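Local coordinates for DNA-binding protein reb1 (Schizosaccharomyces pombe, PDB 5EYB), which binds specific sites in ribosomal DNA and upstream of many RNA polymerase II genes, and helps to terminate transcription by RNA polymerase I, at residues 18-22 with 75-79; 190-194 with 207-211; 212-217 with 261-265. All coordinates share one frame. Numbering follows the deposited sequence.

Contact 1: residues 18-22 with 75-79; sequences HWDYL and HLRAL. With nucleotides of chain B.
The first Myb-associated domain of Reb1 meets the DNA backbone here, where its opening helix 16-32 packs against its helix 69-79. The two helical segments have axes that cross at -69° and come no closer than 11.4 Å; the nearest CA pairs are L22 with L76 at 7.6 Å and W19 with H75 at 8.6 Å. W19 (chi1 m, chi2 112°) leaves its helix sideways and reaches across with its indole, so that CZ2 of W19 lies 3.4 Å from ND1 of H75. The rings are nearly parallel, with planes at 26°, but slid apart, the W19 six-membered ring and H75 imidazole having centroids 5.1 Å apart and hardly overlapping. The domain is related by sequence to helix-turn-helix proteins, and helix 69-79 brings H75 to the DNA: with chi1 m, H75 donates from NE2 to OP1 of DA17 of chain B at 3.1 Å, a contact to the phosphate and not to a base. The rest is mostly aliphatic. L22 (chi1 t, chi2 p) points toward 75-79 and brings CD2 to 4.0 Å from CA of L76 and 4.2 Å from CG of L79. At the edge of the W19 ring, CZ3 of W19 is 4.1 Å from CG of L79. W14 packs edge-to-face with W19 and also meets the ring of H75, while L60 of helix 51-63 touches L22.

Contact 2: residues 190-194 with 207-211; sequences GKCWT and CRDRW. With nucleotides of chain B.
W193 lays one face of its indole over the aliphatic part of R208, whose CG stands 3.6 Å from the centroid of the W193 five-membered ring, 27° off the normal, a CH-pi contact. C192 is the N-cap of helix 193-199, and K191 centres an inverse gamma turn. The CA atoms of W193 and C207 are 6.2 Å apart. With chi1 m and chi2 114°, W193 places CE3 4.0 Å from CB of C207 and CH2 3.5 Å from CD1 of W211; these two indoles meet obliquely, at 45°. Two phosphates are held here: NE1 of W193 donates to OP2 of DA11 of chain B at 2.8 Å, and OG1 of T194 to OP2 of DA10 of chain B at 2.5 Å. R208 (chi1 t, chi2 m, chi3 m) reads a guanine edge in the major groove, NH1 to N7 of DG12 of chain B at 2.9 Å and NH2, which also salt-bridges OD1 of D209 at 2.8 Å, to O6 of DG12 at 3.1 Å. As expected of the helix-turn-helix of the first Myb repeat, recognition helix 204-215 follows helix 193-199, and V186 of helix 176-189 touches both W193 and W211.

Contact 3: residues 212-217 with 261-265; sequences RDVVRF and GTRTR. With nucleotides of chain B.
G261 turns the chain with a positive phi of 83° and sets its O 3.7 Å from CD1 of F217; the two CA atoms are 6.7 Å apart. Two residues on, R263 is extended, its O 3.2 Å from CE1 of F217; its guanidinium is hydrogen-bonded to O of N224 and salt-bridged to E230. T264 is the N-cap of helix 265-275, with CA of T264 5.8 Å from CA of D213 and CG2 of T264 3.3 Å from O of D213. R265 (chi1 p) extends to the DNA, donating from NH1 to N7 of DG14 of chain B at 3.0 Å and from NH2 to O6 at 2.6 Å. R212 (chi3 p), on recognition helix 204-215 of the first Myb repeat, which widens into a pi-type turn at 212-215, reads DG13 of chain B likewise, NH1 to N7 at 3.2 Å and NH2 to O6 at 2.8 Å. D213 bridges the repeats, OD1 accepting from NE of R265 at 3.1 Å and OD2 facing NH2 of R212 at 3.5 Å, weakly. With NH2 of R212 3.0 Å from NH2 of R265, the shared carboxylate and guanine acceptors probably offset the repulsion of the two arginines.

How the contacts relate
Contacts 2 and 3 adjoin on helix 204-215, their centres 13 Å apart, and the two are joined through its pi-type turn: O of R210 lies 2.9 Å from N of V215, and O of W211 lies 2.8 Å from N of R216, both probable hydrogen bonds. Together they follow chain B from DA10 to DG14, passing from phosphate contacts to guanine edges and from the first Myb repeat to its junction with the second. Contact 1 lies in another domain, its centre 36 Å from that of each of the others and its nearest atoms about 20 Å from contact 2. Its phosphate contact at DA17 extends the footprint farther along the same strand.

Contact 1: residues 18-22 with 75-79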
loop_
_atom_site.group_PDB
_atom_site.type_symbol
_atom_site.label_atom_id
_atom_site.label_comp_id
_atom_site.label_asym_id
_atom_site.label_seq_id
_atom_site.Cartn_x
_atom_site.Cartn_y
_atom_site.Cartn_z
ATOM N N HIS A 18 -6.555 -21.700 0.733
ATOM C CA HIS A 18 -7.598 -20.877 0.136
ATOM C C HIS A 18 -7.759 -21.151 -1.354
ATOM O O HIS A 18 -8.866 -21.092 -1.886
ATOM C CB HIS A 18 -7.301 -19.398 0.370
ATOM C CG HIS A 18 -7.401 -18.991 1.805
ATOM N ND1 HIS A 18 -6.618 -18.002 2.358
ATOM C CD2 HIS A 18 -8.193 -19.447 2.805
ATOM C CE1 HIS A 18 -6.923 -17.864 3.635
ATOM N NE2 HIS A 18 -7.876 -18.730 3.931
ATOM N N TRP A 19 -6.651 -21.445 -2.026
ATOM C CA TRP A 19 -6.706 -21.807 -3.436
ATOM C C TRP A 19 -7.335 -23.183 -3.606
ATOM O O TRP A 19 -8.135 -23.404 -4.516
ATOM C CB TRP A 19 -5.312 -21.785 -4.064
ATOM C CG TRP A 19 -4.808 -20.413 -4.381
ATOM C CD1 TRP A 19 -3.778 -19.759 -3.774
ATOM C CD2 TRP A 19 -5.313 -19.524 -5.386
ATOM N NE1 TRP A 19 -3.607 -18.518 -4.340
ATOM C CE2 TRP A 19 -4.538 -18.350 -5.331
ATOM C CE3 TRP A 19 -6.344 -19.609 -6.327
ATOM C CZ2 TRP A 19 -4.760 -17.268 -6.179
ATOM C CZ3 TRP A 19 -6.564 -18.534 -7.170
ATOM C CH2 TRP A 19 -5.775 -17.379 -7.089
ATOM N N ASP A 20 -6.964 -24.108 -2.725
ATOM C CA ASP A 20 -7.494 -25.465 -2.778
ATOM C C ASP A 20 -8.991 -25.474 -2.505
ATOM O O ASP A 20 -9.729 -26.259 -3.098
ATOM C CB ASP A 20 -6.768 -26.369 -1.778
ATOM C CG ASP A 20 -5.359 -26.709 -2.219
ATOM O OD1 ASP A 20 -5.098 -26.693 -3.440
ATOM O OD2 ASP A 20 -4.512 -26.996 -1.346
ATOM N N TYR A 21 -9.435 -24.597 -1.611
ATOM C CA TYR A 21 -10.856 -24.480 -1.311
ATOM C C TYR A 21 -11.625 -23.961 -2.522
ATOM O O TYR A 21 -12.683 -24.483 -2.870
ATOM C CB TYR A 21 -11.085 -23.559 -0.111
ATOM C CG TYR A 21 -12.548 -23.297 0.168
ATOM C CD1 TYR A 21 -13.344 -24.267 0.760
ATOM C CD2 TYR A 21 -13.133 -22.081 -0.165
ATOM C CE1 TYR A 21 -14.682 -24.036 1.014
ATOM C CE2 TYR A 21 -14.470 -21.840 0.085
ATOM C CZ TYR A 21 -15.240 -22.821 0.675
ATOM O OH TYR A 21 -16.573 -22.591 0.927
ATOM N N LEU A 22 -11.079 -22.933 -3.160
ATOM C CA LEU A 22 -11.708 -22.329 -4.326
ATOM C C LEU A 22 -11.846 -23.337 -5.458
ATOM O O LEU A 22 -12.918 -23.486 -6.039
ATOM C CB LEU A 22 -10.904 -21.119 -4.799
ATOM C CG LEU A 22 -11.619 -20.198 -5.786
ATOM C CD1 LEU A 22 -12.841 -19.583 -5.123
ATOM C CD2 LEU A 22 -10.678 -19.117 -6.296
ATOM N N HIS A 75 -9.285 -13.068 -7.249
ATOM C CA HIS A 75 -8.731 -14.404 -7.244
ATOM C C HIS A 75 -9.514 -15.380 -8.073
ATOM O O HIS A 75 -8.950 -16.247 -8.671
ATOM C CB HIS A 75 -8.566 -14.921 -5.830
ATOM C CG HIS A 75 -7.499 -14.222 -5.069
ATOM N ND1 HIS A 75 -6.498 -14.887 -4.414
ATOM C CD2 HIS A 75 -7.269 -12.911 -4.874
ATOM C CE1 HIS A 75 -5.693 -14.016 -3.846
ATOM N NE2 HIS A 75 -6.142 -12.810 -4.106
ATOM N N LEU A 76 -10.825 -15.292 -8.043
ATOM C CA LEU A 76 -11.639 -16.189 -8.833
ATOM C C LEU A 76 -11.450 -15.995 -10.320
ATOM O O LEU A 76 -11.333 -16.939 -11.062
ATOM C CB LEU A 76 -13.101 -16.004 -8.473
ATOM C CG LEU A 76 -14.092 -16.799 -9.288
ATOM C CD1 LEU A 76 -13.765 -18.256 -9.162
ATOM C CD2 LEU A 76 -15.486 -16.543 -8.786
ATOM N N ARG A 77 -11.424 -14.750 -10.747
ATOM C CA ARG A 77 -11.212 -14.404 -12.136
ATOM C C ARG A 77 -9.824 -14.733 -12.607
ATOM O O ARG A 77 -9.616 -14.920 -13.765
ATOM C CB ARG A 77 -11.577 -12.961 -12.425
ATOM C CG ARG A 77 -13.062 -12.715 -12.333
ATOM C CD ARG A 77 -13.467 -11.386 -12.911
ATOM N NE ARG A 77 -14.886 -11.371 -13.187
ATOM C CZ ARG A 77 -15.750 -10.685 -12.478
ATOM N NH1 ARG A 77 -15.331 -9.952 -11.485
ATOM N NH2 ARG A 77 -17.017 -10.717 -12.771
ATOM N N ALA A 78 -8.860 -14.662 -11.712
ATOM C CA ALA A 78 -7.506 -15.122 -11.952
ATOM C C ALA A 78 -7.361 -16.623 -12.112
ATOM O O ALA A 78 -6.475 -17.081 -12.794
ATOM C CB ALA A 78 -6.577 -14.613 -10.883
ATOM N N LEU A 79 -8.194 -17.390 -11.432
ATOM C CA LEU A 79 -8.123 -18.842 -11.466
ATOM C C LEU A 79 -8.400 -19.486 -12.815
ATOM O O LEU A 79 -7.663 -20.333 -13.277
ATOM C CB LEU A 79 -9.140 -19.371 -10.477
ATOM C CG LEU A 79 -8.897 -20.664 -9.742
ATOM C CD1 LEU A 79 -10.145 -21.487 -9.871
ATOM C CD2 LEU A 79 -7.706 -21.405 -10.282
ATOM P P DA B 17 -4.791 -9.682 -2.399
ATOM O OP1 DA B 17 -4.920 -11.067 -1.897
ATOM O OP2 DA B 17 -5.396 -9.299 -3.694
ATOM O "O5'" DA B 17 -5.359 -8.703 -1.280
ATOM C "C5'" DA B 17 -4.909 -8.836 0.050
ATOM C "C4'" DA B 17 -5.644 -7.875 0.955
ATOM O "O4'" DA B 17 -5.187 -6.525 0.698
ATOM C "C3'" DA B 17 -7.162 -7.861 0.789
ATOM O "O3'" DA B 17 -7.767 -7.876 2.070
ATOM C "C2'" DA B 17 -7.435 -6.554 0.035
ATOM C "C1'" DA B 17 -6.291 -5.670 0.505
ATOM N N9 DA B 17 -5.899 -4.646 -0.460
ATOM C C8 DA B 17 -5.692 -4.810 -1.804
ATOM N N7 DA B 17 -5.325 -3.709 -2.423
ATOM C C5 DA B 17 -5.278 -2.762 -1.412
ATOM C C6 DA B 17 -4.956 -1.387 -1.408
ATOM N N6 DA B 17 -4.604 -0.707 -2.503
ATOM N N1 DA B 17 -5.006 -0.738 -0.228
ATOM C C2 DA B 17 -5.357 -1.421 0.869
ATOM N N3 DA B 17 -5.681 -2.708 0.990
ATOM C C4 DA B 17 -5.622 -3.326 -0.196
#

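Contact 2: residues 190-194 with 207-211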
loop_
_atom_site.group_PDB
_atom_site.type_symbol
_atom_site.label_atom_id
_atom_site.label_comp_id
_atom_site.label_asym_id
_atom_site.label_seq_id
_atom_site.Cartn_x
_atom_site.Cartn_y
_atom_site.Cartn_z
ATOM N N GLY A 190 13.557 4.439 23.924
ATOM C CA GLY A 190 14.082 4.738 22.602
ATOM C C GLY A 190 13.555 3.784 21.545
ATOM O O GLY A 190 12.551 3.108 21.766
ATOM N N LYS A 191 14.237 3.724 20.403
ATOM C CA LYS A 191 13.807 2.892 19.278
ATOM C C LYS A 191 14.235 1.439 19.454
ATOM O O LYS A 191 14.943 0.888 18.609
ATOM C CB LYS A 191 14.377 3.426 17.963
ATOM C CG LYS A 191 14.258 4.923 17.784
ATOM C CD LYS A 191 12.860 5.334 17.382
ATOM C CE LYS A 191 12.850 6.791 16.961
ATOM N NZ LYS A 191 13.904 7.070 15.938
ATOM N N CYS A 192 13.811 0.828 20.554
ATOM C CA CYS A 192 14.196 -0.539 20.870
ATOM C C CYS A 192 12.973 -1.444 20.816
ATOM O O CYS A 192 12.352 -1.734 21.836
ATOM C CB CYS A 192 14.864 -0.598 22.243
ATOM S SG CYS A 192 16.319 0.471 22.382
ATOM N N TRP A 193 12.641 -1.892 19.609
ATOM C CA TRP A 193 11.352 -2.520 19.350
ATOM C C TRP A 193 11.242 -3.926 19.931
ATOM O O TRP A 193 10.144 -4.400 20.211
ATOM C CB TRP A 193 11.086 -2.546 17.844
ATOM C CG TRP A 193 11.354 -1.222 17.186
ATOM C CD1 TRP A 193 12.324 -0.942 16.266
ATOM C CD2 TRP A 193 10.658 0.008 17.422
ATOM N NE1 TRP A 193 12.266 0.382 15.906
ATOM C CE2 TRP A 193 11.253 0.988 16.602
ATOM C CE3 TRP A 193 9.586 0.373 18.241
ATOM C CZ2 TRP A 193 10.811 2.308 16.578
ATOM C CZ3 TRP A 193 9.149 1.683 18.216
ATOM C CH2 TRP A 193 9.761 2.635 17.392
ATOM N N THR A 194 12.375 -4.591 20.114
ATOM C CA THR A 194 12.376 -5.924 20.703
ATOM C C THR A 194 12.089 -5.837 22.202
ATOM O O THR A 194 11.283 -6.601 22.739
ATOM C CB THR A 194 13.716 -6.644 20.469
ATOM O OG1 THR A 194 13.984 -6.709 19.063
ATOM C CG2 THR A 194 13.671 -8.054 21.032
ATOM N N CYS A 207 5.420 -2.874 16.293
ATOM C CA CYS A 207 5.624 -1.719 17.154
ATOM C C CYS A 207 6.285 -0.594 16.376
ATOM O O CYS A 207 5.888 0.565 16.490
ATOM C CB CYS A 207 6.467 -2.087 18.376
ATOM S SG CYS A 207 5.639 -3.190 19.544
ATOM N N ARG A 208 7.292 -0.945 15.582
ATOM C CA ARG A 208 7.969 0.025 14.727
ATOM C C ARG A 208 6.969 0.648 13.765
ATOM O O ARG A 208 6.903 1.872 13.639
ATOM C CB ARG A 208 9.115 -0.636 13.949
ATOM C CG ARG A 208 10.164 0.328 13.371
ATOM C CD ARG A 208 9.705 1.037 12.092
ATOM N NE ARG A 208 9.169 0.109 11.097
ATOM C CZ ARG A 208 9.845 -0.335 10.040
ATOM N NH1 ARG A 208 11.092 0.066 9.829
ATOM N NH2 ARG A 208 9.274 -1.176 9.190
ATOM N N ASP A 209 6.197 -0.198 13.088
ATOM C CA ASP A 209 5.257 0.279 12.081
ATOM C C ASP A 209 4.208 1.206 12.694
ATOM O O ASP A 209 3.913 2.266 12.137
ATOM C CB ASP A 209 4.582 -0.899 11.369
ATOM C CG ASP A 209 5.568 -1.758 10.586
ATOM O OD1 ASP A 209 6.649 -1.253 10.211
ATOM O OD2 ASP A 209 5.255 -2.943 10.340
ATOM N N ARG A 210 3.662 0.817 13.845
ATOM C CA ARG A 210 2.694 1.657 14.547
ATOM C C ARG A 210 3.288 3.010 14.892
ATOM O O ARG A 210 2.624 4.035 14.772
ATOM C CB ARG A 210 2.197 0.984 15.819
ATOM C CG ARG A 210 0.720 0.681 15.797
ATOM C CD ARG A 210 -0.130 1.933 15.668
ATOM N NE ARG A 210 -1.424 1.619 15.066
ATOM C CZ ARG A 210 -2.485 2.418 15.093
ATOM N NH1 ARG A 210 -2.425 3.587 15.709
ATOM N NH2 ARG A 210 -3.614 2.039 14.511
ATOM N N TRP A 211 4.545 3.007 15.319
ATOM C CA TRP A 211 5.232 4.246 15.660
ATOM C C TRP A 211 5.555 5.076 14.417
ATOM O O TRP A 211 5.132 6.226 14.310
ATOM C CB TRP A 211 6.516 3.956 16.447
ATOM C CG TRP A 211 7.346 5.181 16.692
ATOM C CD1 TRP A 211 8.426 5.599 15.967
ATOM C CD2 TRP A 211 7.155 6.156 17.724
ATOM N NE1 TRP A 211 8.921 6.770 16.489
ATOM C CE2 TRP A 211 8.160 7.132 17.567
ATOM C CE3 TRP A 211 6.235 6.295 18.767
ATOM C CZ2 TRP A 211 8.269 8.231 18.414
ATOM C CZ3 TRP A 211 6.345 7.388 19.607
ATOM C CH2 TRP A 211 7.354 8.341 19.426
ATOM P P DA B 10 15.847 -3.680 18.268
ATOM O OP1 DA B 10 15.977 -3.029 19.593
ATOM O OP2 DA B 10 14.658 -4.509 17.964
ATOM O "O5'" DA B 10 15.963 -2.550 17.145
ATOM C "C5'" DA B 10 17.152 -1.788 17.024
ATOM C "C4'" DA B 10 17.282 -1.218 15.626
ATOM O "O4'" DA B 10 17.440 -2.301 14.675
ATOM C "C3'" DA B 10 16.078 -0.397 15.139
ATOM O "O3'" DA B 10 16.528 0.865 14.643
ATOM C "C2'" DA B 10 15.478 -1.264 14.027
ATOM C "C1'" DA B 10 16.707 -1.988 13.519
ATOM N N9 DA B 10 16.402 -3.219 12.793
ATOM C C8 DA B 10 15.621 -4.257 13.217
ATOM N N7 DA B 10 15.519 -5.234 12.345
ATOM C C5 DA B 10 16.287 -4.805 11.278
ATOM C C6 DA B 10 16.590 -5.386 10.029
ATOM N N6 DA B 10 16.129 -6.579 9.640
ATOM N N1 DA B 10 17.387 -4.688 9.195
ATOM C C2 DA B 10 17.843 -3.493 9.585
ATOM N N3 DA B 10 17.631 -2.848 10.727
ATOM C C4 DA B 10 16.837 -3.564 11.537
ATOM P P DG B 12 16.454 4.965 7.862
ATOM O OP1 DG B 12 17.433 5.998 7.458
ATOM O OP2 DG B 12 15.181 5.358 8.503
ATOM O "O5'" DG B 12 16.067 4.060 6.604
ATOM C "C5'" DG B 12 17.063 3.274 5.968
ATOM C "C4'" DG B 12 16.458 2.429 4.866
ATOM O "O4'" DG B 12 15.813 1.269 5.438
ATOM C "C3'" DG B 12 15.397 3.134 4.009
ATOM O "O3'" DG B 12 15.758 3.043 2.632
ATOM C "C2'" DG B 12 14.104 2.365 4.310
ATOM C "C1'" DG B 12 14.640 1.003 4.714
ATOM N N9 DG B 12 13.737 0.244 5.569
ATOM C C8 DG B 12 13.310 0.585 6.830
ATOM N N7 DG B 12 12.509 -0.293 7.362
ATOM C C5 DG B 12 12.402 -1.285 6.394
ATOM C C6 DG B 12 11.667 -2.491 6.406
ATOM O O6 DG B 12 10.942 -2.936 7.302
ATOM N N1 DG B 12 11.835 -3.207 5.227
ATOM C C2 DG B 12 12.614 -2.809 4.169
ATOM N N2 DG B 12 12.649 -3.636 3.118
ATOM N N3 DG B 12 13.308 -1.680 4.143
ATOM C C4 DG B 12 13.155 -0.970 5.287
ATOM P P DA B 11 15.498 1.945 14.040
ATOM O OP1 DA B 11 15.822 3.238 14.675
ATOM O OP2 DA B 11 14.115 1.429 14.104
ATOM O "O5'" DA B 11 15.936 2.064 12.516
ATOM C "C5'" DA B 11 17.235 2.523 12.200
ATOM C "C4'" DA B 11 17.477 2.448 10.713
ATOM O "O4'" DA B 11 17.310 1.077 10.278
ATOM C "C3'" DA B 11 16.520 3.292 9.873
ATOM O "O3'" DA B 11 17.225 3.952 8.837
ATOM C "C2'" DA B 11 15.528 2.272 9.316
ATOM C "C1'" DA B 11 16.368 1.009 9.227
ATOM N N9 DA B 11 15.578 -0.204 9.395
ATOM C C8 DA B 11 14.760 -0.514 10.443
ATOM N N7 DA B 11 14.164 -1.676 10.325
ATOM C C5 DA B 11 14.625 -2.163 9.116
ATOM C C6 DA B 11 14.368 -3.356 8.415
ATOM N N6 DA B 11 13.548 -4.310 8.861
ATOM N N1 DA B 11 14.991 -3.529 7.232
ATOM C C2 DA B 11 15.812 -2.571 6.788
ATOM N N3 DA B 11 16.130 -1.411 7.355
ATOM C C4 DA B 11 15.497 -1.266 8.529
#

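Contact 3: residues 212-217 with 261-265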
loop_
_atom_site.group_PDB
_atom_site.type_symbol
_atom_site.label_atom_id
_atom_site.label_comp_id
_atom_site.label_asym_id
_atom_site.label_seq_id
_atom_site.Cartn_x
_atom_site.Cartn_y
_atom_site.Cartn_z
ATOM N N ARG A 212 6.296 4.487 13.480
ATOM C CA ARG A 212 6.755 5.211 12.296
ATOM C C ARG A 212 5.615 5.776 11.450
ATOM O O ARG A 212 5.703 6.897 10.952
ATOM C CB ARG A 212 7.626 4.309 11.420
ATOM C CG ARG A 212 8.100 4.988 10.136
ATOM C CD ARG A 212 8.792 4.017 9.205
ATOM N NE ARG A 212 7.911 2.925 8.806
ATOM C CZ ARG A 212 8.292 1.896 8.054
ATOM N NH1 ARG A 212 9.542 1.819 7.618
ATOM N NH2 ARG A 212 7.424 0.941 7.742
ATOM N N ASP A 213 4.546 5.004 11.293
ATOM C CA ASP A 213 3.495 5.373 10.354
ATOM C C ASP A 213 2.253 5.992 10.997
ATOM O O ASP A 213 1.369 6.471 10.291
ATOM C CB ASP A 213 3.083 4.150 9.528
ATOM C CG ASP A 213 4.170 3.706 8.565
ATOM O OD1 ASP A 213 4.824 4.583 7.964
ATOM O OD2 ASP A 213 4.372 2.481 8.410
ATOM N N VAL A 214 2.170 5.986 12.324
ATOM C CA VAL A 214 0.993 6.542 12.989
ATOM C C VAL A 214 1.314 7.396 14.216
ATOM O O VAL A 214 1.042 8.597 14.233
ATOM C CB VAL A 214 0.013 5.436 13.434
ATOM C CG1 VAL A 214 -1.157 6.053 14.182
ATOM C CG2 VAL A 214 -0.485 4.630 12.243
ATOM N N VAL A 215 1.887 6.771 15.239
ATOM C CA VAL A 215 2.026 7.402 16.548
ATOM C C VAL A 215 3.106 8.495 16.601
ATOM O O VAL A 215 2.959 9.472 17.333
ATOM C CB VAL A 215 2.311 6.335 17.628
ATOM C CG1 VAL A 215 2.404 6.964 19.015
ATOM C CG2 VAL A 215 1.219 5.274 17.609
ATOM N N ARG A 216 4.175 8.348 15.819
ATOM C CA ARG A 216 5.254 9.343 15.805
ATOM C C ARG A 216 4.736 10.743 15.494
ATOM O O ARG A 216 5.235 11.732 16.030
ATOM C CB ARG A 216 6.342 8.972 14.786
ATOM C CG ARG A 216 7.536 9.927 14.796
ATOM C CD ARG A 216 8.616 9.547 13.786
ATOM N NE ARG A 216 9.843 10.322 13.985
ATOM C CZ ARG A 216 10.858 9.936 14.753
ATOM N NH1 ARG A 216 10.801 8.780 15.394
ATOM N NH2 ARG A 216 11.930 10.702 14.878
ATOM N N PHE A 217 3.734 10.820 14.627
ATOM C CA PHE A 217 3.204 12.103 14.186
ATOM C C PHE A 217 2.366 12.770 15.267
ATOM O O PHE A 217 2.216 13.993 15.282
ATOM C CB PHE A 217 2.378 11.923 12.914
ATOM C CG PHE A 217 3.191 11.502 11.727
ATOM C CD1 PHE A 217 3.795 12.446 10.915
ATOM C CD2 PHE A 217 3.358 10.161 11.426
ATOM C CE1 PHE A 217 4.546 12.063 9.823
ATOM C CE2 PHE A 217 4.108 9.770 10.335
ATOM C CZ PHE A 217 4.703 10.722 9.530
ATOM N N GLY A 261 5.979 16.449 8.245
ATOM C CA GLY A 261 5.415 16.428 9.584
ATOM C C GLY A 261 3.908 16.295 9.695
ATOM O O GLY A 261 3.380 16.130 10.794
ATOM N N THR A 262 3.208 16.363 8.569
ATOM C CA THR A 262 1.750 16.316 8.587
ATOM C C THR A 262 1.194 15.124 7.816
ATOM O O THR A 262 -0.010 14.869 7.840
ATOM C CB THR A 262 1.145 17.608 8.008
ATOM O OG1 THR A 262 1.644 17.817 6.681
ATOM C CG2 THR A 262 1.514 18.804 8.869
ATOM N N ARG A 263 2.071 14.396 7.130
ATOM C CA ARG A 263 1.663 13.247 6.320
ATOM C C ARG A 263 2.623 12.068 6.498
ATOM O O ARG A 263 3.811 12.262 6.743
ATOM C CB ARG A 263 1.586 13.638 4.843
ATOM C CG ARG A 263 0.667 14.812 4.540
ATOM C CD ARG A 263 -0.791 14.397 4.577
ATOM N NE ARG A 263 -1.676 15.497 4.210
ATOM C CZ ARG A 263 -2.994 15.384 4.080
ATOM N NH1 ARG A 263 -3.584 14.213 4.285
ATOM N NH2 ARG A 263 -3.722 16.439 3.742
ATOM N N THR A 264 2.104 10.849 6.366
ATOM C CA THR A 264 2.923 9.645 6.494
ATOM C C THR A 264 3.832 9.468 5.282
ATOM O O THR A 264 3.690 10.172 4.284
ATOM C CB THR A 264 2.058 8.378 6.649
ATOM O OG1 THR A 264 1.422 8.073 5.402
ATOM C CG2 THR A 264 1.003 8.576 7.726
ATOM N N ARG A 265 4.761 8.522 5.368
ATOM C CA ARG A 265 5.698 8.286 4.276
ATOM C C ARG A 265 4.974 7.802 3.019
ATOM O O ARG A 265 5.328 8.193 1.908
ATOM C CB ARG A 265 6.774 7.275 4.692
ATOM C CG ARG A 265 6.231 5.898 5.005
ATOM C CD ARG A 265 7.302 4.889 5.373
ATOM N NE ARG A 265 6.664 3.623 5.718
ATOM C CZ ARG A 265 6.501 2.611 4.874
ATOM N NH1 ARG A 265 6.962 2.695 3.633
ATOM N NH2 ARG A 265 5.889 1.507 5.278
ATOM P P DG B 13 14.860 3.742 1.503
ATOM O OP1 DG B 13 15.757 4.001 0.357
ATOM O OP2 DG B 13 14.110 4.856 2.123
ATOM O "O5'" DG B 13 13.799 2.611 1.105
ATOM C "C5'" DG B 13 14.254 1.311 0.763
ATOM C "C4'" DG B 13 13.088 0.387 0.473
ATOM O "O4'" DG B 13 12.522 -0.082 1.709
ATOM C "C3'" DG B 13 11.931 1.023 -0.300
ATOM O "O3'" DG B 13 11.908 0.509 -1.617
ATOM C "C2'" DG B 13 10.668 0.620 0.486
ATOM C "C1'" DG B 13 11.187 -0.420 1.474
ATOM N N9 DG B 13 10.479 -0.416 2.750
ATOM C C8 DG B 13 10.586 0.521 3.750
ATOM N N7 DG B 13 9.832 0.268 4.782
ATOM C C5 DG B 13 9.183 -0.915 4.446
ATOM C C6 DG B 13 8.239 -1.675 5.176
ATOM O O6 DG B 13 7.774 -1.447 6.299
ATOM N N1 DG B 13 7.832 -2.803 4.475
ATOM C C2 DG B 13 8.278 -3.156 3.226
ATOM N N2 DG B 13 7.767 -4.280 2.716
ATOM N N3 DG B 13 9.163 -2.455 2.528
ATOM C C4 DG B 13 9.571 -1.349 3.199
ATOM P P DG B 14 10.913 1.124 -2.716
ATOM O OP1 DG B 14 11.562 0.913 -4.027
ATOM O OP2 DG B 14 10.508 2.486 -2.299
ATOM O "O5'" DG B 14 9.623 0.192 -2.620
ATOM C "C5'" DG B 14 9.773 -1.211 -2.631
ATOM C "C4'" DG B 14 8.426 -1.894 -2.560
ATOM O "O4'" DG B 14 7.997 -1.995 -1.178
ATOM C "C3'" DG B 14 7.295 -1.183 -3.310
ATOM O "O3'" DG B 14 6.558 -2.135 -4.052
ATOM C "C2'" DG B 14 6.455 -0.588 -2.184
ATOM C "C1'" DG B 14 6.643 -1.636 -1.103
ATOM N N9 DG B 14 6.357 -1.154 0.245
ATOM C C8 DG B 14 6.797 0.016 0.821
ATOM N N7 DG B 14 6.378 0.182 2.045
ATOM C C5 DG B 14 5.610 -0.947 2.297
ATOM C C6 DG B 14 4.898 -1.322 3.459
ATOM O O6 DG B 14 4.805 -0.710 4.528
ATOM N N1 DG B 14 4.250 -2.544 3.296
ATOM C C2 DG B 14 4.289 -3.307 2.149
ATOM N N2 DG B 14 3.604 -4.458 2.175
ATOM N N3 DG B 14 4.952 -2.966 1.054
ATOM C C4 DG B 14 5.586 -1.779 1.199
#